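Local coordinates for protein beta-hexosaminidase (Neisseria gonorrhoeae, PDB 6JTJ) that is a glycoside hydrolase of family 3 that probably removes terminal N-acetylglucosamine from peptidoglycan fragments during cell-wall recycling, at residues Lys210-His215 with Glu274-Gln279; His259-Tyr262 with Lys268-Gly271; Arg110-Ile115 with Thr119-Met124; Asp105-Arg110 with Gly178-His183; Gly305-Arg310 with Pro328-Glu333. All coordinates share one frame; numbering follows the deposited sequence.

The chemistry of these five contacts varies with their place in the fold. Contact 1 is the fully buried one, an apolar junction of rings and proline between strand 208-212 and helix 274-284; contact 2, which touches it through Tyr-262, is partly buried and relies on backbone and water. Contacts 3 and 4 share Arg-110, adjoin the same pair of strands and reach the second subunit, and there amide and charged groups, some buried and some at the subunit interface, make the contacts. Contacts 1 and 4 meet at the bound sugar, Lys-210 of the one pairing with Glu-107 of the other. Contact 5, its centre about 22 Å from that of the chain, is helix-helix packing with a water bridge and touches none of the others.

Contact 1: residues Lys210-His215 with Glu274-Gln279; sequences KHFPGH and EIWLKQ. With NAG (2-acetamido-2-deoxy-beta-D-glucopyranose), chain I.
Phe-212 sends its ring toward helix 274-284 by setting CG opposite the backbone N (chi1 178°), and Trp-276 meets it by setting CG opposite its own carbonyl carbon (chi1 -81°). The indole thereby lies across the path of Pro-213, whose CG stands over one face of the six-membered ring, 3.5 Å from its centroid: a CH-pi contact. Pro-213 CB adds a second touch, 3.5 Å from Trp-276 CZ3. The phenyl ring comes in at a steep tilt, its plane 87° from that of the indole, with CE2 4.0 Å from Trp-276 CE3. Its edge is turned to the helix backbone, CE2 lying 3.6 Å from Trp-276 O. Pro-213 CB also rests over a face of Phe-212, and the peptide between them is cis, which probably helps both rings reach the helix. The other end of the strand faces the sugar. Lys-210 NZ donates to O4 and O3 of the N-acetylglucosamine, at 3.0 and 3.2 Å, and His-211 NE2 shares a hydrogen bond of 2.9 Å with O3. Asp-168 OD2 hydrogen-bonds to His-211 ND1, probably helping to orient the imidazole. One short segment thus joins two chemistries, dispersion and CH-pi packing in the interior and polar recognition of sugar hydroxyls.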
# COMPACT_ATOMS: atom_id res chain seq x y z
N LYS C 210 -4.83 4.57 13.94
CA LYS C 210 -3.85 4.70 12.86
C LYS C 210 -4.42 5.57 11.75
O LYS C 210 -5.62 5.46 11.49
CB LYS C 210 -3.56 3.32 12.26
CG LYS C 210 -3.36 2.22 13.26
CD LYS C 210 -2.65 1.02 12.65
CE LYS C 210 -3.52 0.21 11.72
NZ LYS C 210 -3.04 -1.22 11.69
N HIS C 211 -3.63 6.39 11.04
CA HIS C 211 -2.21 6.64 11.25
C HIS C 211 -2.08 8.12 11.50
O HIS C 211 -2.30 8.92 10.61
CB HIS C 211 -1.40 6.22 10.02
CG HIS C 211 -1.64 4.81 9.61
ND1 HIS C 211 -2.77 4.40 8.94
CD2 HIS C 211 -0.88 3.69 9.78
CE1 HIS C 211 -2.70 3.11 8.69
NE2 HIS C 211 -1.57 2.66 9.20
N PHE C 212 -1.76 8.48 12.74
CA PHE C 212 -1.78 9.86 13.20
C PHE C 212 -0.79 10.70 12.41
O PHE C 212 0.36 10.29 12.24
CB PHE C 212 -1.39 9.93 14.68
CG PHE C 212 -1.34 11.33 15.22
CD1 PHE C 212 -2.50 11.94 15.69
CD2 PHE C 212 -0.16 12.03 15.25
CE1 PHE C 212 -2.47 13.22 16.17
CE2 PHE C 212 -0.12 13.32 15.75
CZ PHE C 212 -1.27 13.92 16.22
N PRO C 213 -1.18 11.91 11.98
CA PRO C 213 -2.43 12.62 12.18
C PRO C 213 -3.45 12.47 11.05
O PRO C 213 -4.45 13.22 11.02
CB PRO C 213 -1.95 14.07 12.23
CG PRO C 213 -0.86 14.09 11.21
CD PRO C 213 -0.20 12.76 11.29
N GLY C 214 -3.26 11.48 10.17
CA GLY C 214 -4.24 11.19 9.11
C GLY C 214 -3.57 10.89 7.79
O GLY C 214 -2.92 11.75 7.21
N HIS C 215 -3.73 9.66 7.33
CA HIS C 215 -3.07 9.15 6.12
C HIS C 215 -3.99 9.21 4.89
O HIS C 215 -3.59 8.82 3.78
CB HIS C 215 -2.67 7.69 6.39
CG HIS C 215 -1.53 7.19 5.57
ND1 HIS C 215 -1.50 7.25 4.19
CD2 HIS C 215 -0.39 6.55 5.93
CE1 HIS C 215 -0.38 6.71 3.74
NE2 HIS C 215 0.32 6.28 4.78
N GLU C 274 8.73 16.17 16.67
CA GLU C 274 8.39 16.70 18.00
C GLU C 274 7.14 17.53 17.95
O GLU C 274 6.33 17.51 18.86
CB GLU C 274 9.50 17.60 18.53
CG GLU C 274 10.75 16.88 18.97
CD GLU C 274 11.73 17.80 19.69
OE1 GLU C 274 11.96 18.93 19.19
OE2 GLU C 274 12.26 17.41 20.74
N ILE C 275 6.99 18.29 16.87
CA ILE C 275 5.82 19.14 16.71
C ILE C 275 4.55 18.27 16.70
O ILE C 275 3.63 18.49 17.49
CB ILE C 275 5.95 20.02 15.44
CG1 ILE C 275 7.09 21.05 15.64
CG2 ILE C 275 4.64 20.74 15.16
CD1 ILE C 275 7.58 21.70 14.37
N TRP C 276 4.53 17.26 15.84
CA TRP C 276 3.35 16.39 15.76
C TRP C 276 3.12 15.63 17.06
O TRP C 276 1.99 15.58 17.55
CB TRP C 276 3.44 15.41 14.57
CG TRP C 276 3.06 16.03 13.29
CD1 TRP C 276 3.85 16.24 12.20
CD2 TRP C 276 1.77 16.52 12.94
NE1 TRP C 276 3.14 16.84 11.20
CE2 TRP C 276 1.86 17.05 11.64
CE3 TRP C 276 0.54 16.59 13.61
CZ2 TRP C 276 0.76 17.61 10.97
CZ3 TRP C 276 -0.54 17.18 12.98
CH2 TRP C 276 -0.43 17.66 11.66
N LEU C 277 4.17 15.04 17.61
CA LEU C 277 4.02 14.10 18.70
C LEU C 277 3.97 14.76 20.08
O LEU C 277 3.18 14.34 20.93
CB LEU C 277 5.12 13.05 18.64
CG LEU C 277 5.24 12.29 17.32
CD1 LEU C 277 6.36 11.26 17.40
CD2 LEU C 277 3.93 11.61 16.93
N LYS C 278 4.77 15.79 20.32
CA LYS C 278 4.80 16.41 21.64
C LYS C 278 3.86 17.59 21.70
O LYS C 278 3.00 17.67 22.56
CB LYS C 278 6.22 16.83 22.03
CG LYS C 278 7.12 15.64 22.24
CD LYS C 278 8.50 16.05 22.73
CE LYS C 278 9.32 14.81 23.01
NZ LYS C 278 10.76 15.13 23.17
N GLN C 279 4.03 18.50 20.77
CA GLN C 279 3.28 19.73 20.81
C GLN C 279 1.80 19.48 20.49
O GLN C 279 0.91 19.96 21.20
CB GLN C 279 3.98 20.75 19.89
CG GLN C 279 3.32 22.10 19.69
CD GLN C 279 4.09 22.99 18.72
OE1 GLN C 279 5.30 22.83 18.52
NE2 GLN C 279 3.39 23.94 18.11
C1 NAG I . 2.62 -0.11 8.89
C2 NAG I . 1.12 -0.08 8.53
C3 NAG I . 0.28 -0.11 9.78
C4 NAG I . 0.71 -1.25 10.70
C5 NAG I . 2.17 -1.13 11.08
C6 NAG I . 2.64 -2.38 11.84
C7 NAG I . -0.02 1.18 6.70
C8 NAG I . -0.52 -0.11 6.20
N2 NAG I . 0.75 1.10 7.78
O1 NAG I . 3.38 -0.57 7.79
O3 NAG I . -1.07 -0.22 9.41
O4 NAG I . -0.09 -1.32 11.85
O5 NAG I . 2.94 -1.04 9.91
O6 NAG I . 2.58 -3.56 11.07
O7 NAG I . -0.29 2.24 6.09

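Contact 2: residues His259-Tyr262 with Lys268-Gly271; sequences HVVY and KPAG
The Tyr-262 ring meets the methyl of Ala-270 obliquely, CE1 lying 4.2 Å from Ala-270 CB. One face of that ring carries Val-260 CG1, off its centre, and at the edge, in the ring plane, sits a water. The His-259 imidazole likewise meets Pro-269 at a slant, ND1 being 4.2 Å from Pro-269 CB. Between these two flat groups the backbones come together. Ala-270 N donates to Val-260 O over 3.2 Å with an angle of 155° at the hydrogen, and the same oxygen receives a CA-H...O contact from Pro-269 CA at 3.3 Å. Proline has no N-H to offer, and a water bridges the backbones nearby: it accepts from Tyr-262 N at 2.6 Å and donates to Lys-268 O at 2.7 Å. Val-261 brings CG2 to 4.1 Å from Pro-269 CG. Beyond the contact, Tyr-262 OH bonds to Gly-214 O, and His-259 lies close to Asp-294, the predicted nucleophile. The loop leading into helix 274-284 is therefore tied to residues 260-262 by one direct backbone bond and one water bridge, with thin apolar contacts between: a partly exposed junction held mainly by backbone polarity.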
# COMPACT_ATOMS: atom_id res chain seq x y z
N HIS C 259 3.64 7.63 8.12
CA HIS C 259 4.91 7.91 7.46
C HIS C 259 4.62 8.89 6.34
O HIS C 259 4.58 8.53 5.16
CB HIS C 259 5.53 6.61 6.94
CG HIS C 259 6.94 6.74 6.49
ND1 HIS C 259 7.91 7.44 7.19
CD2 HIS C 259 7.54 6.24 5.39
CE1 HIS C 259 9.05 7.37 6.52
NE2 HIS C 259 8.85 6.64 5.43
N VAL C 260 4.38 10.13 6.72
CA VAL C 260 3.89 11.15 5.81
C VAL C 260 4.44 12.48 6.32
O VAL C 260 4.44 12.73 7.52
CB VAL C 260 2.34 11.21 5.82
CG1 VAL C 260 1.83 12.43 5.07
CG2 VAL C 260 1.75 9.95 5.23
N VAL C 261 4.87 13.34 5.39
CA VAL C 261 5.32 14.69 5.73
C VAL C 261 4.20 15.67 5.48
O VAL C 261 3.53 15.60 4.44
CB VAL C 261 6.55 15.11 4.89
CG1 VAL C 261 7.06 16.46 5.34
CG2 VAL C 261 7.65 14.08 5.02
N TYR C 262 3.99 16.56 6.44
CA TYR C 262 2.98 17.59 6.35
C TYR C 262 3.74 18.93 6.42
O TYR C 262 3.82 19.54 7.48
CB TYR C 262 1.99 17.47 7.52
CG TYR C 262 1.34 16.09 7.63
CD1 TYR C 262 2.01 15.02 8.19
CD2 TYR C 262 0.03 15.88 7.20
CE1 TYR C 262 1.42 13.77 8.30
CE2 TYR C 262 -0.55 14.63 7.28
CZ TYR C 262 0.14 13.58 7.85
OH TYR C 262 -0.45 12.36 7.93
N LYS C 268 9.56 17.23 8.87
CA LYS C 268 9.80 15.83 9.21
C LYS C 268 8.52 15.01 9.16
O LYS C 268 7.45 15.51 9.48
CB LYS C 268 10.40 15.74 10.60
CG LYS C 268 11.78 16.35 10.67
CD LYS C 268 12.28 16.42 12.10
CE LYS C 268 13.72 16.89 12.12
NZ LYS C 268 14.39 16.82 13.45
N PRO C 269 8.64 13.72 8.77
CA PRO C 269 7.49 12.82 8.88
C PRO C 269 6.95 12.81 10.31
O PRO C 269 7.73 12.95 11.25
CB PRO C 269 8.05 11.45 8.53
CG PRO C 269 9.39 11.69 7.91
CD PRO C 269 9.87 13.01 8.42
N ALA C 270 5.65 12.63 10.45
CA ALA C 270 4.98 12.69 11.73
C ALA C 270 5.62 11.84 12.81
O ALA C 270 5.76 12.28 13.94
CB ALA C 270 3.51 12.31 11.58
N GLY C 271 6.05 10.63 12.46
CA GLY C 271 6.65 9.72 13.44
C GLY C 271 8.02 10.13 13.97
O GLY C 271 8.55 9.53 14.92
O HOH W 1 5.14 16.73 8.82

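Contact 3: residues Arg110-Ile115 with Thr119-Met124; sequences RVQRFI and TRLPAM
Hydrogen bonding with Arg-120, Leu-121 and Thr-119 dominates, and the Gln-112 side-chain amide is its hub. Its OE1 accepts twice: from Leu-121 N at 2.9 Å, nearly straight at 166°, and from Arg-120 NH1 at 2.9 Å, a more bent bond whose donor stands above the carbonyl plane. Arg-120 NH1 also bonds to Gly-109 O. Gln-112 NE2 gives to Thr-119 O at 3.2 Å and to Phe-114 O at 3.0 Å. Reach comes from a fully extended chain, CG opposite the backbone N (chi1 -180°). Four bonds fix the rotation of the buried amide and satisfy both its ends. They tie loop 119-121 to the segment holding Arg-113, a predicted substrate-binding residue paired with Asp-105. The packing part is smaller: Ile-115 CD1 lies over one face of the Arg-120 guanidinium, 3.9 Å from NE. Around this loop, strand 111-112 pairs antiparallel with strand 101-108, helix 136-155 receives Leu-121, Thr-119 touches both that helix and helix 369-382, and Arg-120 packs against Gly-172 of the second subunit.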
# COMPACT_ATOMS: atom_id res chain seq x y z
N ARG C 110 -8.50 -7.00 3.99
CA ARG C 110 -7.18 -7.42 3.50
C ARG C 110 -6.06 -7.25 4.49
O ARG C 110 -4.89 -7.55 4.18
CB ARG C 110 -6.82 -6.70 2.19
CG ARG C 110 -7.83 -6.89 1.09
CD ARG C 110 -7.29 -6.48 -0.26
NE ARG C 110 -8.28 -6.62 -1.31
CZ ARG C 110 -9.19 -5.70 -1.61
NH1 ARG C 110 -9.31 -4.57 -0.92
NH2 ARG C 110 -10.03 -5.92 -2.62
N VAL C 111 -6.41 -6.86 5.71
CA VAL C 111 -5.46 -6.84 6.81
C VAL C 111 -5.98 -7.70 7.97
O VAL C 111 -6.67 -7.22 8.88
CB VAL C 111 -5.19 -5.41 7.28
CG1 VAL C 111 -4.08 -5.39 8.31
CG2 VAL C 111 -4.84 -4.52 6.10
N GLN C 112 -5.66 -8.99 7.90
CA GLN C 112 -5.99 -9.96 8.94
C GLN C 112 -4.97 -11.09 8.86
O GLN C 112 -4.99 -11.88 7.91
CB GLN C 112 -7.41 -10.51 8.72
CG GLN C 112 -7.79 -11.52 9.79
CD GLN C 112 -9.19 -12.09 9.65
OE1 GLN C 112 -10.05 -11.56 8.95
NE2 GLN C 112 -9.41 -13.22 10.32
N ARG C 113 -4.02 -11.10 9.78
CA ARG C 113 -2.89 -12.03 9.71
C ARG C 113 -3.30 -13.49 9.81
O ARG C 113 -2.80 -14.34 9.07
CB ARG C 113 -1.87 -11.74 10.82
CG ARG C 113 -1.29 -10.34 10.83
CD ARG C 113 -0.82 -9.87 9.46
NE ARG C 113 -0.25 -8.54 9.58
CZ ARG C 113 -0.20 -7.63 8.60
NH1 ARG C 113 -0.70 -7.88 7.40
NH2 ARG C 113 0.33 -6.44 8.84
N PHE C 114 -4.22 -13.77 10.71
CA PHE C 114 -4.55 -15.13 11.09
C PHE C 114 -5.92 -15.46 10.51
O PHE C 114 -6.93 -14.89 10.92
CB PHE C 114 -4.60 -15.30 12.62
CG PHE C 114 -3.40 -14.81 13.36
CD1 PHE C 114 -2.15 -14.80 12.78
CD2 PHE C 114 -3.52 -14.34 14.65
CE1 PHE C 114 -1.04 -14.36 13.48
CE2 PHE C 114 -2.42 -13.90 15.36
CZ PHE C 114 -1.18 -13.90 14.78
N ILE C 115 -5.95 -16.41 9.58
CA ILE C 115 -7.17 -16.71 8.84
C ILE C 115 -7.80 -18.02 9.33
O ILE C 115 -8.93 -18.01 9.82
CB ILE C 115 -6.87 -16.80 7.34
CG1 ILE C 115 -6.37 -15.45 6.83
CG2 ILE C 115 -8.09 -17.27 6.56
CD1 ILE C 115 -7.32 -14.28 7.01
N THR C 119 -12.90 -16.25 12.57
CA THR C 119 -13.93 -15.63 11.76
C THR C 119 -13.25 -14.66 10.80
O THR C 119 -12.38 -13.90 11.21
CB THR C 119 -14.90 -14.82 12.61
OG1 THR C 119 -15.44 -15.67 13.59
CG2 THR C 119 -16.02 -14.23 11.78
N ARG C 120 -13.64 -14.70 9.52
CA ARG C 120 -13.13 -13.76 8.53
C ARG C 120 -13.77 -12.40 8.78
O ARG C 120 -14.98 -12.29 8.85
CB ARG C 120 -13.42 -14.24 7.11
CG ARG C 120 -12.64 -13.49 6.04
CD ARG C 120 -11.18 -13.91 6.02
NE ARG C 120 -10.46 -13.27 4.92
CZ ARG C 120 -9.94 -12.05 4.94
NH1 ARG C 120 -10.02 -11.28 6.02
NH2 ARG C 120 -9.32 -11.58 3.85
N LEU C 121 -12.94 -11.38 8.93
CA LEU C 121 -13.43 -10.05 9.29
C LEU C 121 -13.65 -9.19 8.04
O LEU C 121 -12.88 -9.27 7.09
CB LEU C 121 -12.41 -9.35 10.19
CG LEU C 121 -12.11 -10.06 11.51
CD1 LEU C 121 -10.82 -9.52 12.10
CD2 LEU C 121 -13.25 -9.91 12.50
N PRO C 122 -14.70 -8.37 8.06
CA PRO C 122 -14.95 -7.52 6.93
C PRO C 122 -14.01 -6.34 6.95
O PRO C 122 -13.51 -5.98 8.02
CB PRO C 122 -16.37 -7.01 7.19
CG PRO C 122 -16.46 -6.98 8.68
CD PRO C 122 -15.74 -8.23 9.10
N ALA C 123 -13.78 -5.74 5.79
CA ALA C 123 -13.07 -4.48 5.72
C ALA C 123 -13.89 -3.40 6.45
O ALA C 123 -15.11 -3.43 6.44
CB ALA C 123 -12.84 -4.09 4.28
N MET C 124 -13.21 -2.44 7.07
CA MET C 124 -13.92 -1.40 7.81
C MET C 124 -14.85 -0.54 6.97
O MET C 124 -15.84 -0.02 7.49
CB MET C 124 -12.94 -0.50 8.57
CG MET C 124 -12.17 -1.20 9.67
SD MET C 124 -13.24 -1.90 10.95
CE MET C 124 -13.44 -3.58 10.40

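Contact 4: residues Asp105-Arg110 with Gly178-His183; sequences DHEGGR and GNRSFH. With NAG (2-acetamido-2-deoxy-beta-D-glucopyranose), chain I.
Two donors sit side by side where Arg-110 NH1 comes 3.1 Å from Asn-179 ND2, without hydrogen-bonding to each other. The guanidinium and amide planes are only 15° apart, and the acceptors around them probably make the approach tolerable. One water accepts from Arg-110 NH1 and donates to Asn-179 OD1, a second joins the same OD1 to Arg-110 N, and NH1 bonds to Asn-179 OD1 of the second subunit, whose Asp-170 takes Arg-110 NE. Asn-179 reaches this place with CG wedged between its backbone N and carbonyl carbon (chi1 75°). Arg-180 grips Glu-107 side-on, NE to OE1 at 2.8 Å and NH2 to OE2 at 2.9 Å, each oxygen using its syn lone pair, with carboxylate and guanidinium nearly coplanar. Lys-210 is a further partner of Glu-107 OE2. A water links OE1 to Arg-180 O. Asp-105 OD1 and OD2 accept from O4 and O6 of N-acetylglucosamine, at 2.8 and 2.7 Å, and Arg-180 NH2 adds a weak bond to O3. Glu-107 and Gly-108 form a classic beta bulge opposite Val-111. Arg-110 and Asn-179 belong to the subunit interface, while Asp-105 and Arg-180, with Glu-107 behind, line the sugar pocket at the C-terminal end of the barrel strands, as in family 3 glycosidases.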
# COMPACT_ATOMS: atom_id res chain seq x y z
N ASP C 105 -1.75 -7.15 13.70
CA ASP C 105 -2.60 -6.35 12.83
C ASP C 105 -3.83 -7.15 12.39
O ASP C 105 -3.80 -7.82 11.35
CB ASP C 105 -1.80 -5.91 11.58
CG ASP C 105 -0.64 -4.98 11.91
OD1 ASP C 105 -0.91 -3.90 12.48
OD2 ASP C 105 0.52 -5.30 11.56
N HIS C 106 -4.90 -7.09 13.19
CA HIS C 106 -6.22 -7.53 12.76
C HIS C 106 -7.12 -6.33 12.64
O HIS C 106 -7.67 -5.85 13.63
CB HIS C 106 -6.84 -8.55 13.72
CG HIS C 106 -6.48 -9.97 13.40
ND1 HIS C 106 -7.31 -11.03 13.70
CD2 HIS C 106 -5.39 -10.50 12.80
CE1 HIS C 106 -6.75 -12.16 13.29
NE2 HIS C 106 -5.58 -11.86 12.75
N GLU C 107 -7.24 -5.83 11.41
CA GLU C 107 -8.15 -4.75 11.10
C GLU C 107 -9.43 -5.31 10.53
O GLU C 107 -10.52 -4.89 10.90
CB GLU C 107 -7.54 -3.81 10.07
CG GLU C 107 -6.36 -3.01 10.56
CD GLU C 107 -5.68 -2.21 9.46
OE1 GLU C 107 -6.33 -1.91 8.43
OE2 GLU C 107 -4.50 -1.89 9.62
N GLY C 108 -9.28 -6.22 9.57
CA GLY C 108 -10.37 -6.69 8.76
C GLY C 108 -10.06 -6.62 7.27
O GLY C 108 -9.18 -5.88 6.84
N GLY C 109 -10.80 -7.39 6.49
CA GLY C 109 -10.65 -7.37 5.04
C GLY C 109 -9.26 -7.84 4.70
O GLY C 109 -8.84 -8.92 5.12
N ARG C 110 -8.50 -7.00 3.99
CA ARG C 110 -7.18 -7.42 3.50
C ARG C 110 -6.06 -7.25 4.49
O ARG C 110 -4.89 -7.55 4.18
CB ARG C 110 -6.82 -6.70 2.19
CG ARG C 110 -7.83 -6.89 1.09
CD ARG C 110 -7.29 -6.48 -0.26
NE ARG C 110 -8.28 -6.62 -1.31
CZ ARG C 110 -9.19 -5.70 -1.61
NH1 ARG C 110 -9.31 -4.57 -0.92
NH2 ARG C 110 -10.03 -5.92 -2.62
N GLY C 178 -7.31 2.68 1.29
CA GLY C 178 -8.40 2.12 0.52
C GLY C 178 -9.64 1.78 1.32
O GLY C 178 -10.16 2.64 2.03
N ASN C 179 -10.06 0.53 1.26
CA ASN C 179 -11.20 0.12 2.02
C ASN C 179 -10.91 -0.12 3.54
O ASN C 179 -11.79 -0.52 4.28
CB ASN C 179 -11.87 -1.06 1.32
CG ASN C 179 -11.10 -2.37 1.50
OD1 ASN C 179 -10.12 -2.43 2.24
ND2 ASN C 179 -11.57 -3.42 0.85
N ARG C 180 -9.70 0.15 3.99
CA ARG C 180 -9.38 0.04 5.41
C ARG C 180 -9.96 1.20 6.22
O ARG C 180 -10.02 1.12 7.45
CB ARG C 180 -7.90 -0.01 5.62
CG ARG C 180 -7.24 -1.25 5.01
CD ARG C 180 -5.76 -1.03 4.82
NE ARG C 180 -5.09 -0.92 6.11
CZ ARG C 180 -3.87 -0.44 6.28
NH1 ARG C 180 -3.20 0.02 5.23
NH2 ARG C 180 -3.33 -0.40 7.49
N SER C 181 -10.37 2.27 5.53
CA SER C 181 -11.00 3.40 6.17
C SER C 181 -12.51 3.17 6.28
O SER C 181 -13.13 2.62 5.36
CB SER C 181 -10.73 4.67 5.38
OG SER C 181 -11.57 5.72 5.77
N PHE C 182 -13.09 3.57 7.42
CA PHE C 182 -14.53 3.43 7.65
C PHE C 182 -15.34 4.21 6.62
O PHE C 182 -16.33 3.70 6.12
CB PHE C 182 -14.94 3.97 9.02
CG PHE C 182 -14.58 3.09 10.18
CD1 PHE C 182 -15.27 1.92 10.44
CD2 PHE C 182 -13.55 3.45 11.04
CE1 PHE C 182 -14.94 1.13 11.53
CE2 PHE C 182 -13.23 2.67 12.12
CZ PHE C 182 -13.92 1.50 12.37
N HIS C 183 -14.93 5.43 6.33
CA HIS C 183 -15.80 6.40 5.68
C HIS C 183 -15.03 7.69 5.34
O HIS C 183 -13.95 7.94 5.87
CB HIS C 183 -16.96 6.73 6.66
CG HIS C 183 -18.20 7.21 6.00
ND1 HIS C 183 -18.42 8.53 5.70
CD2 HIS C 183 -19.33 6.55 5.63
CE1 HIS C 183 -19.61 8.66 5.15
NE2 HIS C 183 -20.18 7.47 5.08
C1 NAG I . 2.62 -0.11 8.89
C2 NAG I . 1.12 -0.08 8.53
C3 NAG I . 0.28 -0.11 9.78
C4 NAG I . 0.71 -1.25 10.70
C5 NAG I . 2.17 -1.13 11.08
C6 NAG I . 2.64 -2.38 11.84
C7 NAG I . -0.02 1.18 6.70
C8 NAG I . -0.52 -0.11 6.20
N2 NAG I . 0.75 1.10 7.78
O1 NAG I . 3.38 -0.57 7.79
O3 NAG I . -1.07 -0.22 9.41
O4 NAG I . -0.09 -1.32 11.85
O5 NAG I . 2.94 -1.04 9.91
O6 NAG I . 2.58 -3.56 11.07
O7 NAG I . -0.29 2.24 6.09
O HOH W 2 -9.08 -1.14 8.52
O HOH W 3 -9.26 -4.01 4.12
O HOH W 4 -7.74 -3.53 1.41

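Contact 5: residues Gly305-Arg310 with Pro328-Glu333; sequences GGIKER and PDLVDE
Ile-307 is the main apolar side chain between the two helices. Its CG2 sits 3.6 Å from Leu-330 O and 3.9 Å from Glu-333 CD, while CG1 lies 4.3 Å from Leu-330 CB. The rotation (chi1 -172°) sets CG1 opposite the backbone N and CG2 between N and the carbonyl carbon, where CG2 makes the closest approach. The extended Glu-333 chain passes the isoleucine at a slant, CB to CD all near CG2, and its carboxylate reaches a water that donates to OE2 at 2.8 Å and accepts from Ile-307 N at 2.5 Å. That N-H belongs to the first turn of helix 307-317, whose N-cap is Gly-306. The helix connects parallel strands 290-295 and 321-323 as a beta-alpha-beta crossover of the barrel, and helix 328-335 follows the second of them, so the contact joins successive helices of the outer layer. On the flank Lys-308 folds over at its last torsion, bringing CE to 3.3 Å from Glu-333 O. Its NZ goes on to hydrogen-bond Leu-334 O and Asp-336 O, a charge placed at carbonyls near the end of helix 328-335. Further out, Arg-310 lays a guanidinium face against Gly-306 C and bonds through NH1 to Ala-304 O. Leu-296 packs on Ile-307 and Thr-297 on Leu-330.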
# COMPACT_ATOMS: atom_id res chain seq x y z
N GLY C 305 22.31 4.40 7.97
CA GLY C 305 22.34 5.55 8.91
C GLY C 305 22.35 5.05 10.37
O GLY C 305 22.66 5.79 11.32
N GLY C 306 21.96 3.78 10.51
CA GLY C 306 22.14 2.98 11.72
C GLY C 306 20.92 2.88 12.58
O GLY C 306 20.30 3.89 12.85
N ILE C 307 20.62 1.67 13.05
CA ILE C 307 19.41 1.44 13.82
C ILE C 307 19.40 2.20 15.14
O ILE C 307 18.38 2.78 15.52
CB ILE C 307 19.16 -0.06 14.06
CG1 ILE C 307 17.79 -0.29 14.69
CG2 ILE C 307 20.26 -0.69 14.91
CD1 ILE C 307 16.62 0.04 13.78
N LYS C 308 20.56 2.25 15.81
CA LYS C 308 20.68 2.98 17.07
C LYS C 308 20.31 4.43 16.87
O LYS C 308 19.60 5.02 17.69
CB LYS C 308 22.09 2.90 17.65
CG LYS C 308 22.44 1.55 18.25
CD LYS C 308 23.88 1.51 18.74
CE LYS C 308 24.21 0.20 19.46
NZ LYS C 308 23.50 0.08 20.78
N GLU C 309 20.80 5.02 15.79
CA GLU C 309 20.52 6.42 15.52
C GLU C 309 19.04 6.63 15.18
O GLU C 309 18.43 7.60 15.63
CB GLU C 309 21.45 6.94 14.41
CG GLU C 309 21.21 8.38 13.98
CD GLU C 309 21.40 9.40 15.10
OE1 GLU C 309 21.98 9.09 16.15
OE2 GLU C 309 20.95 10.56 14.91
N ARG C 310 18.49 5.72 14.38
CA ARG C 310 17.08 5.79 13.94
C ARG C 310 16.14 5.69 15.16
O ARG C 310 15.21 6.50 15.31
CB ARG C 310 16.77 4.76 12.82
CG ARG C 310 16.82 5.43 11.48
CD ARG C 310 16.50 4.55 10.30
NE ARG C 310 17.64 3.77 9.80
CZ ARG C 310 17.85 2.45 9.89
NH1 ARG C 310 18.96 1.95 9.35
NH2 ARG C 310 17.00 1.62 10.50
N PRO C 328 15.88 -9.38 13.08
CA PRO C 328 16.47 -9.69 14.38
C PRO C 328 17.95 -9.28 14.52
O PRO C 328 18.44 -9.02 15.63
CB PRO C 328 16.29 -11.21 14.49
CG PRO C 328 16.02 -11.69 13.10
CD PRO C 328 15.34 -10.57 12.40
N ASP C 329 18.65 -9.18 13.39
CA ASP C 329 20.01 -8.64 13.37
C ASP C 329 20.05 -7.19 13.84
O ASP C 329 20.97 -6.80 14.56
CB ASP C 329 20.63 -8.77 11.96
CG ASP C 329 19.82 -8.06 10.88
OD1 ASP C 329 18.63 -8.39 10.72
OD2 ASP C 329 20.37 -7.15 10.22
N LEU C 330 19.09 -6.38 13.40
CA LEU C 330 19.04 -4.98 13.81
C LEU C 330 18.58 -4.85 15.26
O LEU C 330 18.98 -3.92 15.95
CB LEU C 330 18.15 -4.17 12.87
CG LEU C 330 18.67 -4.00 11.44
CD1 LEU C 330 17.71 -3.16 10.62
CD2 LEU C 330 20.05 -3.37 11.41
N VAL C 331 17.75 -5.78 15.71
CA VAL C 331 17.35 -5.79 17.11
C VAL C 331 18.57 -6.12 17.97
O VAL C 331 18.80 -5.50 19.01
CB VAL C 331 16.21 -6.79 17.39
CG1 VAL C 331 15.90 -6.85 18.87
CG2 VAL C 331 14.95 -6.42 16.62
N ASP C 332 19.37 -7.10 17.52
CA ASP C 332 20.60 -7.47 18.24
C ASP C 332 21.57 -6.33 18.30
O ASP C 332 22.13 -6.03 19.36
CB ASP C 332 21.25 -8.69 17.60
CG ASP C 332 20.51 -9.95 17.93
OD1 ASP C 332 19.76 -9.95 18.94
OD2 ASP C 332 20.65 -10.94 17.19
N GLU C 333 21.73 -5.65 17.17
CA GLU C 333 22.57 -4.47 17.11
C GLU C 333 22.06 -3.37 18.05
O GLU C 333 22.83 -2.77 18.79
CB GLU C 333 22.63 -3.96 15.67
CG GLU C 333 23.64 -2.84 15.45
CD GLU C 333 23.65 -2.34 14.02
OE1 GLU C 333 23.37 -3.14 13.10
OE2 GLU C 333 23.98 -1.15 13.83
O HOH W 5 22.12 -0.06 12.10